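Regulatory protein RecX (Lactobacillus salivarius, PDB 3E3V) probably modulates the activity of the recombinase RecA, this chain being a piece of the protein that carries its three-helix domains. Local coordinates at residues D133-R136 / N137-K141; G150-Y153 / D154-D157; V75-M78 / M79-D83. All coordinates share one frame; numbering follows the deposited sequence.

Contact 1: D133-R136 / N137-K141; sequences DSYR and NKQNK
With chi1 of Ser134 at 66°, OG is tucked between the backbone N and the carbonyl carbon and faces the first turn of the helix, where it accepts from Asn137 N at 3.2 Å. That nearly straight bond (171° at the hydrogen) makes Ser134 the N-cap of helix 135-148. A water bridges the same two residues: it accepts from Ser134 N and donates to Asn137 OD1, tying the start of the helix to a side chain of its first turn. The regular helical bonds begin with Lys138 N to Ser134 O.

On the next residue, Tyr135, CG is trans to the backbone N, and the ring swings so that Gln139, one turn on, lies across one of its faces. CG of Gln139 sits over the ring centre, 4.2 Å from the centroid and only 10° off the normal, a CH-pi contact; the amide plane is inclined to the ring. The Tyr135 hydroxyl has its hydrogen-bond partner in Asp164 OD1.

Just ahead of the cap, Asp133 meets Lys141 roughly at right angles. OD2 lies 3.5 Å from Lys141 CE and 3.7 Å from NZ, a long and therefore probably modest salt bridge.

Within the third three-helix domain, this surface-lying helix start is flanked by helix 153-165, whose Ile160 and Asp164 touch Gln139, and by the preceding loop, whose Tyr130 touches Lys138 and Lys141.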
loop_
_atom_site.group_PDB
_atom_site.type_symbol
_atom_site.label_atom_id
_atom_site.label_comp_id
_atom_site.label_asym_id
_atom_site.label_seq_id
_atom_site.Cartn_x
_atom_site.Cartn_y
_atom_site.Cartn_z
ATOM N N ASP A 133 -22.443 -25.130 0.599
ATOM C CA ASP A 133 -22.710 -24.817 -0.802
ATOM C C ASP A 133 -22.160 -25.897 -1.720
ATOM O O ASP A 133 -21.363 -26.742 -1.302
ATOM C CB ASP A 133 -22.065 -23.491 -1.212
ATOM C CG ASP A 133 -22.629 -22.311 -0.468
ATOM O OD1 ASP A 133 -23.868 -22.225 -0.332
ATOM O OD2 ASP A 133 -21.825 -21.461 -0.030
ATOM N N SER A 134 -22.587 -25.861 -2.976
ATOM C CA SER A 134 -22.086 -26.811 -3.954
ATOM C C SER A 134 -20.666 -26.346 -4.262
ATOM O O SER A 134 -20.315 -25.203 -3.985
ATOM C CB SER A 134 -22.930 -26.765 -5.228
ATOM O OG SER A 134 -22.787 -25.515 -5.883
ATOM N N TYR A 135 -19.850 -27.228 -4.820
ATOM C CA TYR A 135 -18.474 -26.889 -5.165
ATOM C C TYR A 135 -18.429 -25.609 -6.011
ATOM O O TYR A 135 -17.606 -24.719 -5.788
ATOM C CB TYR A 135 -17.860 -28.054 -5.936
ATOM C CG TYR A 135 -16.436 -27.847 -6.388
ATOM C CD1 TYR A 135 -15.369 -28.005 -5.503
ATOM C CD2 TYR A 135 -16.153 -27.527 -7.717
ATOM C CE1 TYR A 135 -14.053 -27.857 -5.932
ATOM C CE2 TYR A 135 -14.846 -27.374 -8.156
ATOM C CZ TYR A 135 -13.797 -27.542 -7.261
ATOM O OH TYR A 135 -12.497 -27.408 -7.706
ATOM N N ARG A 136 -19.335 -25.525 -6.975
ATOM C CA ARG A 136 -19.435 -24.380 -7.873
ATOM C C ARG A 136 -19.754 -23.068 -7.150
ATOM O O ARG A 136 -19.024 -22.081 -7.288
ATOM C CB ARG A 136 -20.506 -24.668 -8.923
ATOM C CG ARG A 136 -20.705 -23.595 -9.967
ATOM C CD ARG A 136 -21.817 -24.020 -10.919
ATOM N NE ARG A 136 -23.102 -24.152 -10.229
ATOM C CZ ARG A 136 -23.850 -23.123 -9.839
ATOM N NH1 ARG A 136 -23.443 -21.881 -10.075
ATOM N NH2 ARG A 136 -25.000 -23.330 -9.213
ATOM N N ASN A 137 -20.845 -23.053 -6.387
ATOM C CA ASN A 137 -21.240 -21.850 -5.653
ATOM C C ASN A 137 -20.172 -21.468 -4.641
ATOM O O ASN A 137 -19.973 -20.295 -4.346
ATOM C CB ASN A 137 -22.569 -22.078 -4.926
ATOM C CG ASN A 137 -23.752 -22.134 -5.870
ATOM O OD1 ASN A 137 -24.868 -22.460 -5.467
ATOM N ND2 ASN A 137 -23.516 -21.811 -7.133
ATOM N N LYS A 138 -19.489 -22.474 -4.115
ATOM C CA LYS A 138 -18.444 -22.256 -3.136
ATOM C C LYS A 138 -17.280 -21.489 -3.762
ATOM O O LYS A 138 -16.861 -20.457 -3.242
ATOM C CB LYS A 138 -17.960 -23.600 -2.596
ATOM C CG LYS A 138 -17.041 -23.501 -1.398
ATOM C CD LYS A 138 -16.407 -24.849 -1.077
ATOM C CE LYS A 138 -17.437 -25.911 -0.716
ATOM N NZ LYS A 138 -16.803 -27.246 -0.481
ATOM N N GLN A 139 -16.764 -21.992 -4.882
ATOM C CA GLN A 139 -15.649 -21.343 -5.569
ATOM C C GLN A 139 -15.987 -19.947 -6.081
ATOM O O GLN A 139 -15.129 -19.059 -6.092
ATOM C CB GLN A 139 -15.155 -22.206 -6.731
ATOM C CG GLN A 139 -14.631 -23.560 -6.288
ATOM C CD GLN A 139 -13.644 -24.148 -7.273
ATOM O OE1 GLN A 139 -13.827 -24.062 -8.493
ATOM N NE2 GLN A 139 -12.591 -24.762 -6.749
ATOM N N ASN A 140 -17.230 -19.752 -6.509
ATOM C CA ASN A 140 -17.662 -18.442 -6.993
ATOM C C ASN A 140 -17.525 -17.415 -5.870
ATOM O O ASN A 140 -16.993 -16.323 -6.080
ATOM C CB ASN A 140 -19.121 -18.478 -7.459
ATOM C CG ASN A 140 -19.309 -19.260 -8.742
ATOM O OD1 ASN A 140 -18.566 -19.076 -9.708
ATOM N ND2 ASN A 140 -20.312 -20.130 -8.767
ATOM N N LYS A 141 -18.012 -17.767 -4.682
ATOM C CA LYS A 141 -17.928 -16.864 -3.539
ATOM C C LYS A 141 -16.468 -16.589 -3.184
ATOM O O LYS A 141 -16.108 -15.464 -2.874
ATOM C CB LYS A 141 -18.639 -17.459 -2.318
ATOM C CG LYS A 141 -20.161 -17.508 -2.403
ATOM C CD LYS A 141 -20.731 -18.170 -1.147
ATOM C CE LYS A 141 -22.255 -18.138 -1.089
ATOM N NZ LYS A 141 -22.840 -18.780 -2.292
HETATM O O HOH W 1 -24.675 -24.229 -3.579
#

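Contact 2: G150-Y153 / D154-D157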
loop_
_atom_site.group_PDB
_atom_site.type_symbol
_atom_site.label_atom_id
_atom_site.label_comp_id
_atom_site.label_asym_id
_atom_site.label_seq_id
_atom_site.Cartn_x
_atom_site.Cartn_y
_atom_site.Cartn_z
ATOM N N GLY A 150 -8.333 -7.435 -4.191
ATOM C CA GLY A 150 -7.211 -6.995 -5.003
ATOM C C GLY A 150 -6.371 -8.018 -5.741
ATOM O O GLY A 150 -5.424 -7.636 -6.420
ATOM N N PHE A 151 -6.685 -9.303 -5.623
ATOM C CA PHE A 151 -5.911 -10.323 -6.335
ATOM C C PHE A 151 -6.378 -10.465 -7.776
ATOM O O PHE A 151 -7.562 -10.321 -8.069
ATOM C CB PHE A 151 -6.003 -11.663 -5.597
ATOM C CG PHE A 151 -5.319 -11.651 -4.253
ATOM C CD1 PHE A 151 -3.933 -11.772 -4.168
ATOM C CD2 PHE A 151 -6.056 -11.493 -3.077
ATOM C CE1 PHE A 151 -3.283 -11.742 -2.924
ATOM C CE2 PHE A 151 -5.428 -11.459 -1.828
ATOM C CZ PHE A 151 -4.036 -11.585 -1.744
ATOM N N SER A 152 -5.442 -10.733 -8.682
ATOM C CA SER A 152 -5.780 -10.872 -10.100
ATOM C C SER A 152 -6.375 -12.245 -10.423
ATOM O O SER A 152 -6.190 -13.217 -9.680
ATOM C CB SER A 152 -4.533 -10.677 -10.969
ATOM O OG SER A 152 -3.712 -11.829 -10.895
ATOM N N TYR A 153 -7.093 -12.312 -11.541
ATOM C CA TYR A 153 -7.705 -13.553 -12.005
ATOM C C TYR A 153 -6.722 -14.711 -12.020
ATOM O O TYR A 153 -7.004 -15.774 -11.475
ATOM C CB TYR A 153 -8.242 -13.395 -13.428
ATOM C CG TYR A 153 -9.659 -12.906 -13.553
ATOM C CD1 TYR A 153 -10.684 -13.452 -12.778
ATOM C CD2 TYR A 153 -9.991 -11.939 -14.503
ATOM C CE1 TYR A 153 -12.002 -13.047 -12.948
ATOM C CE2 TYR A 153 -11.300 -11.528 -14.682
ATOM C CZ TYR A 153 -12.301 -12.084 -13.902
ATOM O OH TYR A 153 -13.602 -11.672 -14.084
ATOM N N ASP A 154 -5.579 -14.520 -12.670
ATOM C CA ASP A 154 -4.584 -15.594 -12.762
ATOM C C ASP A 154 -4.153 -16.097 -11.397
ATOM O O ASP A 154 -4.056 -17.297 -11.177
ATOM C CB ASP A 154 -3.346 -15.140 -13.548
ATOM C CG ASP A 154 -3.655 -14.821 -15.008
ATOM O OD1 ASP A 154 -4.693 -15.281 -15.527
ATOM O OD2 ASP A 154 -2.848 -14.115 -15.642
ATOM N N ILE A 155 -3.887 -15.174 -10.482
ATOM C CA ILE A 155 -3.476 -15.539 -9.128
ATOM C C ILE A 155 -4.583 -16.342 -8.445
ATOM O O ILE A 155 -4.315 -17.318 -7.742
ATOM C CB ILE A 155 -3.138 -14.263 -8.300
ATOM C CG1 ILE A 155 -1.854 -13.634 -8.849
ATOM C CG2 ILE A 155 -2.938 -14.599 -6.821
ATOM C CD1 ILE A 155 -0.623 -14.508 -8.651
ATOM N N ILE A 156 -5.827 -15.924 -8.667
ATOM C CA ILE A 156 -6.995 -16.586 -8.087
ATOM C C ILE A 156 -7.160 -18.009 -8.656
ATOM O O ILE A 156 -7.474 -18.952 -7.921
ATOM C CB ILE A 156 -8.276 -15.717 -8.321
ATOM C CG1 ILE A 156 -8.146 -14.400 -7.536
ATOM C CG2 ILE A 156 -9.524 -16.453 -7.865
ATOM C CD1 ILE A 156 -9.288 -13.433 -7.744
ATOM N N ASP A 157 -6.929 -18.169 -9.954
ATOM C CA ASP A 157 -7.032 -19.490 -10.582
ATOM C C ASP A 157 -5.995 -20.437 -9.978
ATOM O O ASP A 157 -6.253 -21.617 -9.769
ATOM C CB ASP A 157 -6.797 -19.394 -12.092
ATOM C CG ASP A 157 -7.963 -18.783 -12.826
ATOM O OD1 ASP A 157 -9.088 -18.831 -12.291
ATOM O OD2 ASP A 157 -7.756 -18.262 -13.945
HETATM O O HOH W 2 -4.727 -12.031 -14.137
#
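A Schellman motif at the end of helix 135-148 leads directly into the N-cap of helix 153-165, and Phe151 and Ser152 touch the first turn of the new helix. Gly150 supplies the positive phi (105°) of the Schellman turn. Two residues later Ser152 is the N-cap: its OG accepts a weak, 3.4 Å bond from Ile155 N. A water accepts from Asp154 N and is weakly linked to that OG. The i to i+4 backbone bonds of the helix start with Ile156 N bonded to Ser152 O at 2.9 Å.

Phe151, just before the cap, bridges two isoleucines with different atoms. Its CD1 reaches Ile155 CG2 at 4.0 Å, the side chains crossing obliquely, while its CB is also 4.0 Å from Ile156 CG1. Ile156 CG1 is set trans to the carbonyl carbon (chi1 -66°), which points the branch back at the connection; its CD1 then lies 3.6 Å from Phe151 O.

Leu146 touches both Phe151 and Ile156, and Gln115 of helix 112-129 touches Phe151 and Ile155. This helix-to-helix connection of the third three-helix domain is thus a serine N-cap with a hydrophobic staple between N' Phe151 and N4 Ile156, following a Schellman end.

Contact 3: V75-M78 / M79-D83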
loop_
_atom_site.group_PDB
_atom_site.type_symbol
_atom_site.label_atom_id
_atom_site.label_comp_id
_atom_site.label_asym_id
_atom_site.label_seq_id
_atom_site.Cartn_x
_atom_site.Cartn_y
_atom_site.Cartn_z
ATOM N N VAL A 75 4.053 -1.874 1.374
ATOM C CA VAL A 75 3.822 -3.167 0.726
ATOM C C VAL A 75 4.201 -4.333 1.639
ATOM O O VAL A 75 3.464 -5.312 1.760
ATOM C CB VAL A 75 4.629 -3.272 -0.609
ATOM C CG1 VAL A 75 4.724 -4.734 -1.081
ATOM C CG2 VAL A 75 3.953 -2.430 -1.677
ATOM N N ARG A 76 5.343 -4.228 2.301
ATOM C CA ARG A 76 5.768 -5.293 3.209
ATOM C C ARG A 76 4.768 -5.396 4.368
ATOM O O ARG A 76 4.374 -6.487 4.775
ATOM C CB ARG A 76 7.179 -4.994 3.741
ATOM C CG ARG A 76 8.274 -5.084 2.669
ATOM C CD ARG A 76 9.666 -5.251 3.289
ATOM N NE ARG A 76 10.699 -5.536 2.290
ATOM C CZ ARG A 76 11.391 -4.605 1.639
ATOM N NH1 ARG A 76 11.167 -3.318 1.887
ATOM N NH2 ARG A 76 12.300 -4.954 0.733
ATOM N N THR A 77 4.360 -4.253 4.901
ATOM C CA THR A 77 3.392 -4.246 5.982
ATOM C C THR A 77 2.090 -4.949 5.580
ATOM O O THR A 77 1.644 -5.859 6.277
ATOM C CB THR A 77 3.102 -2.805 6.429
ATOM O OG1 THR A 77 4.287 -2.271 7.045
ATOM C CG2 THR A 77 1.941 -2.763 7.439
ATOM N N MET A 78 1.503 -4.550 4.448
ATOM C CA MET A 78 0.261 -5.162 3.986
ATOM C C MET A 78 0.407 -6.661 3.680
ATOM O O MET A 78 -0.505 -7.434 3.954
ATOM C CB MET A 78 -0.291 -4.401 2.769
ATOM C CG MET A 78 -0.714 -2.953 3.068
ATOM S SD MET A 78 -1.909 -2.734 4.415
ATOM C CE MET A 78 -3.392 -3.174 3.570
ATOM N N MET A 79 1.550 -7.071 3.128
ATOM C CA MET A 79 1.822 -8.480 2.819
ATOM C C MET A 79 1.796 -9.290 4.116
ATOM O O MET A 79 1.273 -10.412 4.178
ATOM C CB MET A 79 3.222 -8.632 2.189
ATOM C CG MET A 79 3.358 -8.275 0.715
ATOM S SD MET A 79 5.119 -8.306 0.221
ATOM C CE MET A 79 5.530 -9.999 0.442
ATOM N N ASN A 80 2.365 -8.702 5.160
ATOM C CA ASN A 80 2.445 -9.367 6.449
ATOM C C ASN A 80 1.256 -9.208 7.394
ATOM O O ASN A 80 0.964 -10.119 8.165
ATOM C CB ASN A 80 3.717 -8.928 7.170
ATOM C CG ASN A 80 4.972 -9.365 6.441
ATOM O OD1 ASN A 80 5.032 -10.473 5.902
ATOM N ND2 ASN A 80 5.990 -8.505 6.431
ATOM N N THR A 81 0.556 -8.079 7.336
ATOM C CA THR A 81 -0.558 -7.866 8.261
ATOM C C THR A 81 -1.962 -7.812 7.659
ATOM O O THR A 81 -2.937 -7.679 8.400
ATOM C CB THR A 81 -0.361 -6.563 9.052
ATOM O OG1 THR A 81 -0.383 -5.452 8.146
ATOM C CG2 THR A 81 0.972 -6.573 9.781
ATOM N N SER A 82 -2.080 -7.908 6.337
ATOM C CA SER A 82 -3.398 -7.831 5.723
ATOM C C SER A 82 -3.699 -8.965 4.769
ATOM O O SER A 82 -2.830 -9.769 4.423
ATOM C CB SER A 82 -3.572 -6.493 4.983
ATOM O OG SER A 82 -2.949 -6.521 3.707
ATOM N N ASP A 83 -4.955 -9.023 4.352
ATOM C CA ASP A 83 -5.405 -10.042 3.422
ATOM C C ASP A 83 -5.636 -9.389 2.067
ATOM O O ASP A 83 -6.286 -9.971 1.210
ATOM C CB ASP A 83 -6.709 -10.671 3.926
ATOM C CG ASP A 83 -7.774 -9.625 4.243
ATOM O OD1 ASP A 83 -7.508 -8.414 4.062
ATOM O OD2 ASP A 83 -8.878 -10.009 4.682
#
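Met78 and Ser82 meet where helix 67-81 of the second three-helix domain ends, and the Met78 side chain curls over the C-terminal turn. From CB, which is 3.5 Å from Ser82 OG, the chain bends at chi2 (-55°) and again at chi3, returning its tip toward the serine. SD passes 4.0 Å from Ser82 OG, and the terminal CE comes to 3.4 Å from OG, with Ser82 CB close by. The thioether thus lies along the serine side chain, while Ile89 and Asn92 of helix 86-94 touch it from outside this turn.

Val75 and Met79 form an apolar pair, one turn apart. Val75 CG1 meets Met79 SD at 3.8 Å, and the two side chains also face other helices: Val75 touches Ile89 together with Ala106 and Leu107 of helix 100-107, whereas Met79 reaches Leu114 of helix 112-129.

Polar side chains close the turn by turning back onto carbonyls. Thr77 O takes both Thr81 N, at 2.7 Å, and Thr81 OG1; the hydroxyl sits above the carbonyl plane, 57° out of it. N and OG1 of Thr81, the last helical residue, thus share one acceptor. Ser82, the first residue to leave helical backbone angles, also places two donors on one carbonyl, Met78 O, but with different geometry, and its OG also pairs with Lys84 N in the following loop. Ser82 N and Ser82 OG approach Met78 O from opposite faces of its plane, with OG at only 2.6 Å.

Overall arrangement
Contacts 1 and 2 share the third three-helix domain and mark the starts of successive helices, 135-148 and 153-165; their centres are 17 Å apart. Both use a serine N-cap, but contact 1 is a surface site rich in charge and amide groups, its centre about 30 Å from the chain's centre, whereas contact 2 is partly buried and adds apolar side chains. Contact 3, at a helix end in the second domain, is also a surface contact, although its centre lies about 8 Å from that of the chain; hydroxyls there donate to carbonyls of the preceding turn, Ser82 OG also pairing with Lys84 N. Contacts 2 and 3 touch through packing of Phe151 CE2 3.5 Å from Asp83 O.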